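Putative mandelate racemase/muconate lactonizing enzyme (Bordetella bronchiseptica, PDB 3DDM) is of undetermined function but belongs to the mandelate racemase/muconate lactonizing enzyme family of the enolase superfamily, pairing an N-terminal capping domain with a TIM-barrel domain. Local coordinates at residues A[43-57]-A[119-131]. The protein carries 1 engineered substitution. Residues are numbered along the deposited sequence; the frame is centred on the assembly and turned at random.
Sequences VEVEDSDGAVGWGEV and GLDIALCDLAARR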
loop_
_atom_site.group_PDB
_atom_site.type_symbol
_atom_site.label_atom_id
_atom_site.label_comp_id
_atom_site.label_asym_id
_atom_site.label_seq_id
_atom_site.Cartn_x
_atom_site.Cartn_y
_atom_site.Cartn_z
ATOM N N VAL A 43 -4.188 5.230 -19.094
ATOM C CA VAL A 43 -3.696 6.591 -18.919
ATOM C C VAL A 43 -3.171 7.140 -20.227
ATOM O O VAL A 43 -2.590 6.403 -21.034
ATOM C CB VAL A 43 -2.587 6.663 -17.847
ATOM C CG1 VAL A 43 -3.199 6.489 -16.465
ATOM C CG2 VAL A 43 -1.551 5.579 -18.096
ATOM N N GLU A 44 -3.411 8.430 -20.447
ATOM C CA GLU A 44 -2.946 9.088 -21.658
ATOM C C GLU A 44 -2.197 10.345 -21.287
ATOM O O GLU A 44 -2.734 11.214 -20.616
ATOM C CB GLU A 44 -4.114 9.446 -22.581
ATOM C CG GLU A 44 -5.135 10.397 -21.982
ATOM C CD GLU A 44 -6.135 10.907 -23.015
ATOM O OE1 GLU A 44 -5.707 11.404 -24.076
ATOM O OE2 GLU A 44 -7.353 10.823 -22.763
ATOM N N VAL A 45 -0.941 10.423 -21.699
ATOM C CA VAL A 45 -0.135 11.599 -21.425
ATOM C C VAL A 45 -0.003 12.430 -22.692
ATOM O O VAL A 45 0.502 11.944 -23.703
ATOM C CB VAL A 45 1.277 11.229 -20.967
ATOM C CG1 VAL A 45 2.102 12.508 -20.798
ATOM C CG2 VAL A 45 1.213 10.439 -19.663
ATOM N N GLU A 46 -0.465 13.676 -22.644
ATOM C CA GLU A 46 -0.361 14.550 -23.801
ATOM C C GLU A 46 0.886 15.421 -23.717
ATOM O O GLU A 46 1.165 16.055 -22.699
ATOM C CB GLU A 46 -1.581 15.453 -23.944
ATOM C CG GLU A 46 -1.614 16.137 -25.302
ATOM C CD GLU A 46 -2.728 17.148 -25.426
ATOM O OE1 GLU A 46 -3.877 16.808 -25.067
ATOM O OE2 GLU A 46 -2.457 18.279 -25.893
ATOM N N ASP A 47 1.615 15.439 -24.822
ATOM C CA ASP A 47 2.851 16.188 -24.984
ATOM C C ASP A 47 2.583 17.688 -25.075
ATOM O O ASP A 47 1.440 18.124 -25.231
ATOM C CB ASP A 47 3.514 15.717 -26.276
ATOM C CG ASP A 47 4.976 16.021 -26.329
ATOM O OD1 ASP A 47 5.614 15.608 -27.326
ATOM O OD2 ASP A 47 5.489 16.662 -25.387
ATOM N N SER A 48 3.651 18.472 -24.987
ATOM C CA SER A 48 3.549 19.923 -25.096
ATOM C C SER A 48 3.311 20.278 -26.570
ATOM O O SER A 48 2.895 21.390 -26.889
ATOM C CB SER A 48 4.840 20.582 -24.613
ATOM O OG SER A 48 5.942 20.121 -25.376
ATOM N N ASP A 49 3.587 19.325 -27.462
ATOM C CA ASP A 49 3.381 19.527 -28.893
ATOM C C ASP A 49 2.040 18.923 -29.325
ATOM O O ASP A 49 1.684 18.955 -30.508
ATOM C CB ASP A 49 4.505 18.875 -29.708
ATOM C CG ASP A 49 5.878 19.488 -29.429
ATOM O OD1 ASP A 49 5.946 20.654 -28.964
ATOM O OD2 ASP A 49 6.894 18.800 -29.698
ATOM N N GLY A 50 1.304 18.368 -28.366
ATOM C CA GLY A 50 0.022 17.770 -28.681
ATOM C C GLY A 50 0.108 16.269 -28.902
ATOM O O GLY A 50 -0.914 15.599 -29.040
ATOM N N ALA A 51 1.321 15.729 -28.937
ATOM C CA ALA A 51 1.491 14.299 -29.142
ATOM C C ALA A 51 0.915 13.533 -27.951
ATOM O O ALA A 51 0.973 13.997 -26.808
ATOM C CB ALA A 51 2.956 13.970 -29.330
ATOM N N VAL A 52 0.360 12.354 -28.222
ATOM C CA VAL A 52 -0.256 11.548 -27.177
ATOM C C VAL A 52 0.342 10.155 -26.991
ATOM O O VAL A 52 0.723 9.491 -27.955
ATOM C CB VAL A 52 -1.762 11.429 -27.443
ATOM C CG1 VAL A 52 -2.394 10.440 -26.470
ATOM C CG2 VAL A 52 -2.406 12.815 -27.322
ATOM N N GLY A 53 0.425 9.726 -25.736
ATOM C CA GLY A 53 0.963 8.410 -25.432
ATOM C C GLY A 53 0.024 7.669 -24.503
ATOM O O GLY A 53 -0.564 8.274 -23.614
ATOM N N TRP A 54 -0.122 6.363 -24.697
ATOM C CA TRP A 54 -1.025 5.582 -23.853
ATOM C C TRP A 54 -0.361 4.529 -22.976
ATOM O O TRP A 54 0.654 3.938 -23.342
ATOM C CB TRP A 54 -2.088 4.892 -24.707
ATOM C CG TRP A 54 -3.011 5.832 -25.400
ATOM C CD1 TRP A 54 -2.853 6.373 -26.642
ATOM C CD2 TRP A 54 -4.243 6.348 -24.887
ATOM N NE1 TRP A 54 -3.918 7.195 -26.938
ATOM C CE2 TRP A 54 -4.785 7.198 -25.877
ATOM C CE3 TRP A 54 -4.946 6.173 -23.684
ATOM C CZ2 TRP A 54 -5.991 7.872 -25.704
ATOM C CZ3 TRP A 54 -6.154 6.845 -23.511
ATOM C CH2 TRP A 54 -6.661 7.685 -24.519
ATOM N N GLY A 55 -0.963 4.293 -21.815
ATOM C CA GLY A 55 -0.450 3.296 -20.896
ATOM C C GLY A 55 -1.561 2.666 -20.070
ATOM O O GLY A 55 -2.729 3.057 -20.173
ATOM N N GLU A 56 -1.196 1.687 -19.247
ATOM C CA GLU A 56 -2.158 1.005 -18.387
ATOM C C GLU A 56 -1.594 0.881 -16.975
ATOM O O GLU A 56 -0.401 0.665 -16.791
ATOM C CB GLU A 56 -2.482 -0.396 -18.932
ATOM C CG GLU A 56 -3.691 -1.026 -18.250
ATOM C CD GLU A 56 -4.206 -2.295 -18.935
ATOM O OE1 GLU A 56 -4.252 -2.339 -20.184
ATOM O OE2 GLU A 56 -4.589 -3.245 -18.213
ATOM N N VAL A 57 -2.446 1.040 -15.974
ATOM C CA VAL A 57 -1.998 0.904 -14.598
ATOM C C VAL A 57 -2.623 -0.359 -14.030
ATOM O O VAL A 57 -3.844 -0.478 -13.974
ATOM C CB VAL A 57 -2.425 2.100 -13.725
ATOM C CG1 VAL A 57 -1.982 1.867 -12.287
ATOM C CG2 VAL A 57 -1.821 3.383 -14.263
ATOM N N GLY A 119 2.268 2.703 -15.107
ATOM C CA GLY A 119 1.359 3.019 -16.189
ATOM C C GLY A 119 1.770 4.285 -16.934
ATOM O O GLY A 119 1.692 4.340 -18.170
ATOM N N LEU A 120 2.201 5.310 -16.198
ATOM C CA LEU A 120 2.628 6.564 -16.815
ATOM C C LEU A 120 3.933 6.415 -17.589
ATOM O O LEU A 120 4.170 7.152 -18.556
ATOM C CB LEU A 120 2.769 7.665 -15.763
ATOM C CG LEU A 120 1.435 8.277 -15.327
ATOM C CD1 LEU A 120 1.644 9.291 -14.212
ATOM C CD2 LEU A 120 0.784 8.933 -16.530
ATOM N N ASP A 121 4.787 5.472 -17.185
ATOM C CA ASP A 121 6.039 5.275 -17.908
ATOM C C ASP A 121 5.734 4.615 -19.254
ATOM O O ASP A 121 6.326 4.958 -20.285
ATOM C CB ASP A 121 7.015 4.399 -17.119
ATOM C CG ASP A 121 8.410 4.382 -17.744
ATOM O OD1 ASP A 121 8.755 3.382 -18.426
ATOM O OD2 ASP A 121 9.147 5.387 -17.562
ATOM N N ILE A 122 4.806 3.664 -19.233
ATOM C CA ILE A 122 4.402 2.964 -20.443
ATOM C C ILE A 122 3.872 3.976 -21.466
ATOM O O ILE A 122 4.107 3.835 -22.662
ATOM C CB ILE A 122 3.301 1.911 -20.140
ATOM C CG1 ILE A 122 3.901 0.727 -19.375
ATOM C CG2 ILE A 122 2.634 1.473 -21.428
ATOM C CD1 ILE A 122 2.880 -0.307 -18.932
ATOM N N ALA A 123 3.173 4.999 -20.987
ATOM C CA ALA A 123 2.620 6.018 -21.865
ATOM C C ALA A 123 3.684 6.985 -22.393
ATOM O O ALA A 123 3.617 7.420 -23.543
ATOM C CB ALA A 123 1.522 6.792 -21.133
ATOM N N LEU A 124 4.656 7.335 -21.550
ATOM C CA LEU A 124 5.721 8.243 -21.970
ATOM C C LEU A 124 6.617 7.557 -23.003
ATOM O O LEU A 124 7.113 8.204 -23.936
ATOM C CB LEU A 124 6.546 8.697 -20.765
ATOM C CG LEU A 124 5.849 9.709 -19.860
ATOM C CD1 LEU A 124 6.693 9.968 -18.629
ATOM C CD2 LEU A 124 5.604 10.996 -20.627
ATOM N N CYS A 125 6.828 6.253 -22.837
ATOM C CA CYS A 125 7.637 5.499 -23.788
ATOM C C CYS A 125 6.851 5.326 -25.085
ATOM O O CYS A 125 7.417 5.387 -26.175
ATOM C CB CYS A 125 8.002 4.125 -23.228
ATOM S SG CYS A 125 9.224 4.174 -21.931
ATOM N N ASP A 126 5.547 5.100 -24.953
ATOM C CA ASP A 126 4.669 4.943 -26.104
ATOM C C ASP A 126 4.711 6.267 -26.879
ATOM O O ASP A 126 4.828 6.284 -28.105
ATOM C CB ASP A 126 3.245 4.621 -25.621
ATOM C CG ASP A 126 2.248 4.506 -26.754
ATOM O OD1 ASP A 126 2.470 3.691 -27.677
ATOM O OD2 ASP A 126 1.234 5.234 -26.714
ATOM N N LEU A 127 4.636 7.374 -26.150
ATOM C CA LEU A 127 4.692 8.701 -26.756
ATOM C C LEU A 127 6.016 8.910 -27.486
ATOM O O LEU A 127 6.043 9.386 -28.622
ATOM C CB LEU A 127 4.526 9.777 -25.680
ATOM C CG LEU A 127 4.866 11.228 -26.020
ATOM C CD1 LEU A 127 4.151 11.654 -27.277
ATOM C CD2 LEU A 127 4.472 12.128 -24.849
ATOM N N ALA A 128 7.111 8.549 -26.827
ATOM C CA ALA A 128 8.445 8.703 -27.403
ATOM C C ALA A 128 8.639 7.839 -28.642
ATOM O O ALA A 128 9.256 8.272 -29.616
ATOM C CB ALA A 128 9.512 8.359 -26.355
ATOM N N ALA A 129 8.119 6.617 -28.596
ATOM C CA ALA A 129 8.248 5.689 -29.709
ATOM C C ALA A 129 7.438 6.185 -30.888
ATOM O O ALA A 129 7.875 6.096 -32.033
ATOM C CB ALA A 129 7.780 4.303 -29.297
ATOM N N ARG A 130 6.249 6.706 -30.609
ATOM C CA ARG A 130 5.397 7.229 -31.670
ATOM C C ARG A 130 6.073 8.417 -32.352
ATOM O O ARG A 130 6.173 8.451 -33.582
ATOM C CB ARG A 130 4.041 7.655 -31.108
ATOM C CG ARG A 130 2.991 6.569 -31.138
ATOM C CD ARG A 130 2.132 6.605 -29.884
ATOM N NE ARG A 130 0.782 6.087 -30.088
ATOM C CZ ARG A 130 0.487 4.955 -30.722
ATOM N NH1 ARG A 130 1.451 4.201 -31.233
ATOM N NH2 ARG A 130 -0.776 4.572 -30.843
ATOM N N ARG A 131 6.543 9.377 -31.554
ATOM C CA ARG A 131 7.200 10.555 -32.100
ATOM C C ARG A 131 8.372 10.167 -32.987
ATOM O O ARG A 131 8.642 10.830 -33.989
ATOM C CB ARG A 131 7.681 11.488 -30.986
ATOM C CG ARG A 131 6.561 12.284 -30.323
ATOM C CD ARG A 131 7.109 13.473 -29.538
ATOM N NE ARG A 131 8.033 14.264 -30.352
ATOM C CZ ARG A 131 7.929 15.578 -30.553
ATOM N NH1 ARG A 131 6.934 16.266 -30.000
ATOM N NH2 ARG A 131 8.822 16.210 -31.311
#
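Trp54 and Asp126 make the polar link at the middle of this contact, where a beta hairpin lies on a helix in the N-terminal domain. The Trp54 backbone N points at Asp126 OD2 over 2.7 Å, nearly straight at 176°, meeting the carboxylate on its anti side; Asp126 CG, anti to its own backbone N (chi1 177°), carries the oxygen to the strand. The other oxygen, OD1, takes the N-H of Leu368, so one carboxylate ties helix, hairpin and a later part of the chain together.

Gly53 and Gly55 on the strand and Gly119 on the helix put no side chain between the backbones, which lets strand 52-56 pass the helix at 5.5 Å between axes, against 7.8 Å for strand 43-46. Gly53 CA lies 3.4 Å from Ala123 O, and Ala123 CA is 3.2 Å from Trp54 O, both CA-H...O contacts.

Under strand 43-46, Val43 and Val45 pack on Leu120 and Ala123; Val45 sits against one side of the helix, CG2 on Leu120 CD2 (3.5 Å) and CG1 against Leu124 CD2. Nearer the turn, Leu127 sets CD1 on Ala51 CB and CD2 by Asp47 CB.

Arg131 NH1 makes two hydrogen-bonded salt bridges, to the anti lone pair of Asp49 OD2 at 2.6 Å and, bent (141°) and well out of the carboxylate plane, to Asp47 OD1 at 3.1 Å. The hairpin is thus held by a buried carboxylate at mid-strand and by apolar packing under strand 43-46 and at Leu127, and probably steadied at its turn by charge at the solvent-facing end.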